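Nitrogen regulatory protein P-II (Thiomonas intermedia, PDB 5D4N) binds adenine nucleotides as a trimeric, carboxysome-associated PII-like signalling protein regulated by bicarbonate, and probably modulates the activity of partner proteins. Local coordinates at residues L6-H20 against F85-Q99. Sequence-based numbering, arbitrary orientation. Where two conformers were deposited one is given.
With ADP (adenosine-5'-diphosphate), chain D; ACT (acetate ion), chain G.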
# COMPACT_ATOMS: atom_id res chain seq x y z
N LEU A 6 13.60 11.90 -10.58
CA LEU A 6 12.61 10.83 -10.41
C LEU A 6 12.26 10.25 -11.76
O LEU A 6 12.29 10.96 -12.78
CB LEU A 6 11.36 11.36 -9.69
CG LEU A 6 11.56 11.69 -8.20
CD1 LEU A 6 10.29 12.30 -7.61
CD2 LEU A 6 11.88 10.41 -7.39
N TYR A 7 11.97 8.94 -11.77
CA TYR A 7 11.71 8.19 -12.98
C TYR A 7 10.44 7.37 -12.80
O TYR A 7 10.18 6.88 -11.70
CB TYR A 7 12.86 7.23 -13.22
CG TYR A 7 14.19 7.93 -13.43
CD1 TYR A 7 14.98 8.31 -12.34
CD2 TYR A 7 14.67 8.16 -14.70
CE1 TYR A 7 16.23 8.89 -12.53
CE2 TYR A 7 15.93 8.72 -14.90
CZ TYR A 7 16.70 9.10 -13.81
OH TYR A 7 17.93 9.68 -14.02
N PRO A 8 9.63 7.19 -13.85
CA PRO A 8 8.38 6.42 -13.68
C PRO A 8 8.61 4.92 -13.58
O PRO A 8 9.51 4.34 -14.22
CB PRO A 8 7.59 6.76 -14.93
CG PRO A 8 8.64 7.06 -15.96
CD PRO A 8 9.77 7.71 -15.23
N LEU A 9 7.77 4.27 -12.79
CA LEU A 9 7.81 2.81 -12.68
C LEU A 9 6.39 2.38 -12.34
O LEU A 9 5.54 3.23 -12.09
CB LEU A 9 8.76 2.38 -11.54
CG LEU A 9 9.64 1.15 -11.75
CD1 LEU A 9 10.80 1.37 -12.72
CD2 LEU A 9 10.18 0.65 -10.43
N LYS A 10 6.14 1.07 -12.30
CA LYS A 10 4.82 0.57 -11.89
C LYS A 10 5.00 -0.14 -10.56
O LYS A 10 6.12 -0.57 -10.23
CB LYS A 10 4.29 -0.41 -12.95
CG LYS A 10 4.06 0.24 -14.34
CD LYS A 10 2.86 1.18 -14.35
CE LYS A 10 2.75 1.82 -15.73
NZ LYS A 10 1.53 2.62 -15.88
N LYS A 11 3.94 -0.21 -9.74
CA LYS A 11 4.03 -0.95 -8.49
C LYS A 11 2.81 -1.83 -8.40
O LYS A 11 1.67 -1.34 -8.46
CB LYS A 11 4.07 -0.02 -7.28
CG LYS A 11 4.51 -0.73 -5.98
CD LYS A 11 4.09 0.03 -4.73
CE LYS A 11 2.62 -0.10 -4.43
NZ LYS A 11 2.30 0.64 -3.15
N LEU A 12 3.05 -3.13 -8.29
CA LEU A 12 1.93 -4.06 -8.12
C LEU A 12 1.68 -4.31 -6.65
O LEU A 12 2.62 -4.41 -5.86
CB LEU A 12 2.29 -5.42 -8.75
CG LEU A 12 2.69 -5.42 -10.23
CD1 LEU A 12 2.89 -6.86 -10.72
CD2 LEU A 12 1.68 -4.72 -11.07
N GLU A 13 0.40 -4.46 -6.30
CA GLU A 13 0.01 -4.98 -4.99
C GLU A 13 -0.75 -6.27 -5.33
O GLU A 13 -1.76 -6.21 -6.05
CB GLU A 13 -0.94 -4.03 -4.23
CG GLU A 13 -0.14 -2.83 -3.72
CD GLU A 13 -0.95 -1.80 -2.96
OE1 GLU A 13 -2.19 -1.85 -2.98
OE2 GLU A 13 -0.31 -0.90 -2.36
N ILE A 14 -0.20 -7.42 -4.93
CA ILE A 14 -0.78 -8.73 -5.30
C ILE A 14 -1.28 -9.34 -4.01
O ILE A 14 -0.47 -9.64 -3.13
CB ILE A 14 0.31 -9.61 -5.92
CG1 ILE A 14 0.93 -8.93 -7.16
CG2 ILE A 14 -0.28 -11.01 -6.27
CD1 ILE A 14 2.35 -9.51 -7.51
N ILE A 15 -2.60 -9.49 -3.88
CA ILE A 15 -3.19 -9.99 -2.62
C ILE A 15 -3.69 -11.38 -2.86
O ILE A 15 -4.48 -11.60 -3.77
CB ILE A 15 -4.31 -9.05 -2.10
CG1 ILE A 15 -3.73 -7.61 -1.88
CG2 ILE A 15 -4.92 -9.66 -0.82
CD1 ILE A 15 -4.80 -6.47 -1.69
N LEU A 16 -3.17 -12.34 -2.09
CA LEU A 16 -3.53 -13.74 -2.30
C LEU A 16 -3.31 -14.55 -1.05
O LEU A 16 -2.71 -14.08 -0.09
CB LEU A 16 -2.75 -14.33 -3.52
CG LEU A 16 -1.27 -14.71 -3.31
CD1 LEU A 16 -0.72 -15.38 -4.58
CD2 LEU A 16 -0.39 -13.51 -2.98
N GLU A 17 -3.81 -15.79 -1.04
CA GLU A 17 -3.62 -16.64 0.14
C GLU A 17 -2.15 -16.99 0.29
O GLU A 17 -1.46 -17.26 -0.69
CB GLU A 17 -4.45 -17.92 0.01
CG GLU A 17 -5.95 -17.65 0.07
CD GLU A 17 -6.75 -18.80 -0.53
OE1 GLU A 17 -6.69 -18.98 -1.77
OE2 GLU A 17 -7.35 -19.58 0.24
N GLY A 18 -1.69 -16.99 1.53
CA GLY A 18 -0.28 -17.25 1.82
C GLY A 18 0.22 -18.59 1.30
O GLY A 18 1.42 -18.74 1.03
N ALA A 19 -0.69 -19.60 1.17
CA ALA A 19 -0.27 -20.93 0.65
C ALA A 19 0.25 -20.85 -0.79
O ALA A 19 0.97 -21.75 -1.23
CB ALA A 19 -1.42 -21.91 0.73
N HIS A 20 -0.11 -19.78 -1.52
CA HIS A 20 0.33 -19.59 -2.89
C HIS A 20 1.51 -18.61 -3.03
O HIS A 20 1.81 -18.16 -4.15
CB HIS A 20 -0.87 -19.15 -3.74
CG HIS A 20 -1.95 -20.16 -3.75
ND1 HIS A 20 -1.76 -21.41 -4.33
CD2 HIS A 20 -3.19 -20.10 -3.21
CE1 HIS A 20 -2.91 -22.05 -4.15
NE2 HIS A 20 -3.80 -21.30 -3.48
N PHE A 85 -4.12 -18.16 -12.62
CA PHE A 85 -4.15 -18.30 -11.17
C PHE A 85 -5.38 -17.60 -10.60
O PHE A 85 -6.11 -18.23 -9.84
CB PHE A 85 -2.85 -17.76 -10.54
CG PHE A 85 -2.88 -17.84 -9.04
CD1 PHE A 85 -2.59 -19.03 -8.37
CD2 PHE A 85 -3.28 -16.75 -8.28
CE1 PHE A 85 -2.65 -19.10 -6.98
CE2 PHE A 85 -3.37 -16.83 -6.90
CZ PHE A 85 -3.06 -18.01 -6.26
N PHE A 86 -5.59 -16.31 -10.93
CA PHE A 86 -6.73 -15.57 -10.35
C PHE A 86 -8.11 -15.99 -10.88
O PHE A 86 -9.12 -15.72 -10.22
CB PHE A 86 -6.51 -14.05 -10.37
CG PHE A 86 -5.44 -13.61 -9.38
CD1 PHE A 86 -5.54 -13.92 -8.03
CD2 PHE A 86 -4.34 -12.85 -9.80
CE1 PHE A 86 -4.55 -13.52 -7.12
CE2 PHE A 86 -3.35 -12.46 -8.89
CZ PHE A 86 -3.46 -12.80 -7.56
N GLU A 87 -8.15 -16.71 -12.00
CA GLU A 87 -9.41 -17.25 -12.52
C GLU A 87 -9.81 -18.51 -11.69
O GLU A 87 -11.00 -18.85 -11.62
CB GLU A 87 -9.32 -17.56 -14.03
CG GLU A 87 -9.20 -16.32 -14.90
N ALA A 88 -8.83 -19.14 -11.01
CA ALA A 88 -9.06 -20.35 -10.21
C ALA A 88 -8.84 -20.19 -8.70
O ALA A 88 -9.19 -21.10 -7.94
CB ALA A 88 -8.18 -21.48 -10.74
N HIS A 89 -8.29 -19.04 -8.27
CA HIS A 89 -8.01 -18.79 -6.87
C HIS A 89 -8.39 -17.37 -6.47
O HIS A 89 -8.46 -16.49 -7.32
CB HIS A 89 -6.51 -18.96 -6.61
CG HIS A 89 -6.00 -20.34 -6.89
ND1 HIS A 89 -6.10 -21.34 -5.95
CD2 HIS A 89 -5.37 -20.83 -7.99
CE1 HIS A 89 -5.54 -22.41 -6.49
NE2 HIS A 89 -5.06 -22.15 -7.70
N SER A 90 -8.58 -17.16 -5.18
CA SER A 90 -8.93 -15.86 -4.62
C SER A 90 -7.79 -14.90 -4.76
O SER A 90 -6.62 -15.32 -4.73
CB SER A 90 -9.24 -16.00 -3.14
OG SER A 90 -10.43 -16.77 -3.00
N GLY A 91 -8.12 -13.64 -4.84
CA GLY A 91 -7.07 -12.62 -4.84
C GLY A 91 -7.23 -11.58 -5.90
O GLY A 91 -8.09 -11.68 -6.78
N VAL A 92 -6.41 -10.54 -5.81
CA VAL A 92 -6.49 -9.39 -6.72
C VAL A 92 -5.11 -8.82 -6.98
O VAL A 92 -4.19 -9.02 -6.19
CB VAL A 92 -7.41 -8.28 -6.13
CG1 VAL A 92 -8.88 -8.72 -6.03
CG2 VAL A 92 -6.89 -7.83 -4.76
N VAL A 93 -4.99 -8.10 -8.10
CA VAL A 93 -3.76 -7.37 -8.43
C VAL A 93 -4.11 -5.93 -8.74
O VAL A 93 -4.95 -5.65 -9.62
CB VAL A 93 -2.91 -7.99 -9.57
CG1 VAL A 93 -1.63 -7.16 -9.79
CG2 VAL A 93 -2.55 -9.43 -9.26
N PHE A 94 -3.44 -4.99 -8.02
CA PHE A 94 -3.65 -3.57 -8.26
C PHE A 94 -2.38 -3.02 -8.88
O PHE A 94 -1.30 -3.17 -8.29
CB PHE A 94 -3.95 -2.84 -6.97
CG PHE A 94 -5.13 -3.35 -6.18
CD1 PHE A 94 -6.28 -3.81 -6.83
CD2 PHE A 94 -5.10 -3.40 -4.79
CE1 PHE A 94 -7.38 -4.30 -6.09
CE2 PHE A 94 -6.19 -3.86 -4.06
CZ PHE A 94 -7.33 -4.29 -4.71
N VAL A 95 -2.51 -2.36 -10.02
CA VAL A 95 -1.32 -1.75 -10.69
C VAL A 95 -1.31 -0.26 -10.40
O VAL A 95 -2.31 0.41 -10.65
CB VAL A 95 -1.33 -1.99 -12.23
CG1 VAL A 95 -0.01 -1.46 -12.85
CG2 VAL A 95 -1.55 -3.48 -12.56
N HIS A 96 -0.19 0.23 -9.85
CA HIS A 96 -0.07 1.66 -9.51
C HIS A 96 1.03 2.28 -10.37
O HIS A 96 1.99 1.59 -10.77
CB HIS A 96 0.44 1.81 -8.05
CG HIS A 96 -0.49 1.31 -6.99
ND1 HIS A 96 -0.69 -0.04 -6.80
CD2 HIS A 96 -1.20 1.99 -6.06
CE1 HIS A 96 -1.54 -0.14 -5.77
NE2 HIS A 96 -1.85 1.05 -5.29
N ASP A 97 0.95 3.59 -10.57
CA ASP A 97 2.03 4.35 -11.15
C ASP A 97 2.80 4.88 -9.95
O ASP A 97 2.20 5.35 -8.97
CB ASP A 97 1.50 5.54 -11.96
CG ASP A 97 1.01 5.11 -13.32
OD1 ASP A 97 1.68 4.29 -13.94
OD2 ASP A 97 0.02 5.67 -13.79
N ILE A 98 4.12 4.78 -9.99
CA ILE A 98 4.95 5.39 -8.96
C ILE A 98 6.15 6.05 -9.61
O ILE A 98 6.38 5.89 -10.81
CB ILE A 98 5.43 4.36 -7.88
CG1 ILE A 98 6.26 3.23 -8.53
CG2 ILE A 98 4.22 3.77 -7.08
CD1 ILE A 98 7.18 2.40 -7.56
N GLN A 99 6.95 6.73 -8.79
CA GLN A 99 8.21 7.31 -9.23
C GLN A 99 9.28 6.80 -8.29
O GLN A 99 9.04 6.58 -7.09
CB GLN A 99 8.16 8.83 -9.18
CG GLN A 99 7.22 9.45 -10.20
CD GLN A 99 7.23 10.95 -10.00
OE1 GLN A 99 6.57 11.50 -9.11
NE2 GLN A 99 8.02 11.63 -10.81
PB ADP D . -13.24 -15.14 -2.49
O1B ADP D . -14.12 -15.10 -3.61
O2B ADP D . -12.60 -16.50 -2.39
O3B ADP D . -14.01 -14.88 -1.21
PA ADP D . -11.79 -12.76 -3.62
O1A ADP D . -10.93 -13.11 -4.78
O2A ADP D . -13.07 -12.03 -4.09
O3A ADP D . -12.10 -14.03 -2.69
O5' ADP D . -10.99 -11.77 -2.67
C5' ADP D . -9.83 -12.27 -1.97
C4' ADP D . -9.20 -11.15 -1.19
O4' ADP D . -8.79 -10.11 -2.10
C3' ADP D . -10.14 -10.44 -0.23
O3' ADP D . -10.29 -11.16 1.00
C2' ADP D . -9.42 -9.11 -0.04
O2' ADP D . -8.31 -9.29 0.82
C1' ADP D . -8.89 -8.84 -1.45
N9 ADP D . -9.80 -7.99 -2.22
C8 ADP D . -10.84 -8.38 -3.02
N7 ADP D . -11.56 -7.39 -3.49
C5 ADP D . -10.94 -6.26 -2.96
C6 ADP D . -11.20 -4.88 -3.11
N6 ADP D . -12.25 -4.39 -3.79
N1 ADP D . -10.34 -4.02 -2.52
C2 ADP D . -9.32 -4.51 -1.80
N3 ADP D . -9.00 -5.79 -1.56
C4 ADP D . -9.85 -6.62 -2.19
C ACT G . -7.59 -7.63 -11.08
O ACT G . -8.57 -7.72 -11.90
OXT ACT G . -7.50 -8.10 -9.87
CH3 ACT G . -6.34 -6.87 -11.58
O HOH W 1 4.53 5.21 -13.77
O HOH W 2 -5.17 -17.13 -3.21
O HOH W 3 -8.62 -19.55 -3.57
O HOH W 4 -6.43 -21.64 -2.81
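Strands 7-17 and 92-99 form the antiparallel ladder at the margin of the PII sheet within one chain, where Ile15 pairs with Val92, Glu13 with Phe94, Lys11 with His96 and Leu9 with Ile98 through backbone hydrogen bonds; backbone bonds from Val95 to the second subunit and Gln99 to the third carry on from there. The Ile15 N to Val92 O bond is 2.8 Å long and nearly straight (172°). Lys11 O takes two donors from opposite faces of its carbonyl plane, His96 N at 2.8 Å and His96 ND1 at 3.2 Å, which helps fix the rotation of the imidazole. Lys11 CE lies over one face of that ring, because its chain bends at chi3 (75°), and NZ then reaches Glu13 OE2 in a salt bridge. Glu13 brings its carboxylate to His96 CE1, the two planes 57° apart. In the trimer, Lys11 of the second subunit binds both Glu13 OE1 and His96 NE2, and this Lys11 NZ does the same to Glu13 and His96 of the third, a buried polar network between subunits.

This is the ferredoxin-like βαββαβ core of the family, with Leu12, Ile14, Val93 and Val95 on the helix-facing side; Leu12 CD2 lies 3.8 Å from Val95 CG2. Nearby on that face, Lys10 NZ meets the syn lone pair of Asp97 OD1 at 2.6 Å. On the face carrying Lys11, Glu13 and His96, the end nearer the turn meets ADP: Val92 CG1 packs against the adenine and Phe94 presents its ring edge to ADP C2. From the turn itself, Gly91 N donates to ADP O1A (2.9 Å). Past the strand ends, the edge of Phe85 meets a face of His20, while waters link Glu17 OE1 to the backbone of Ser90.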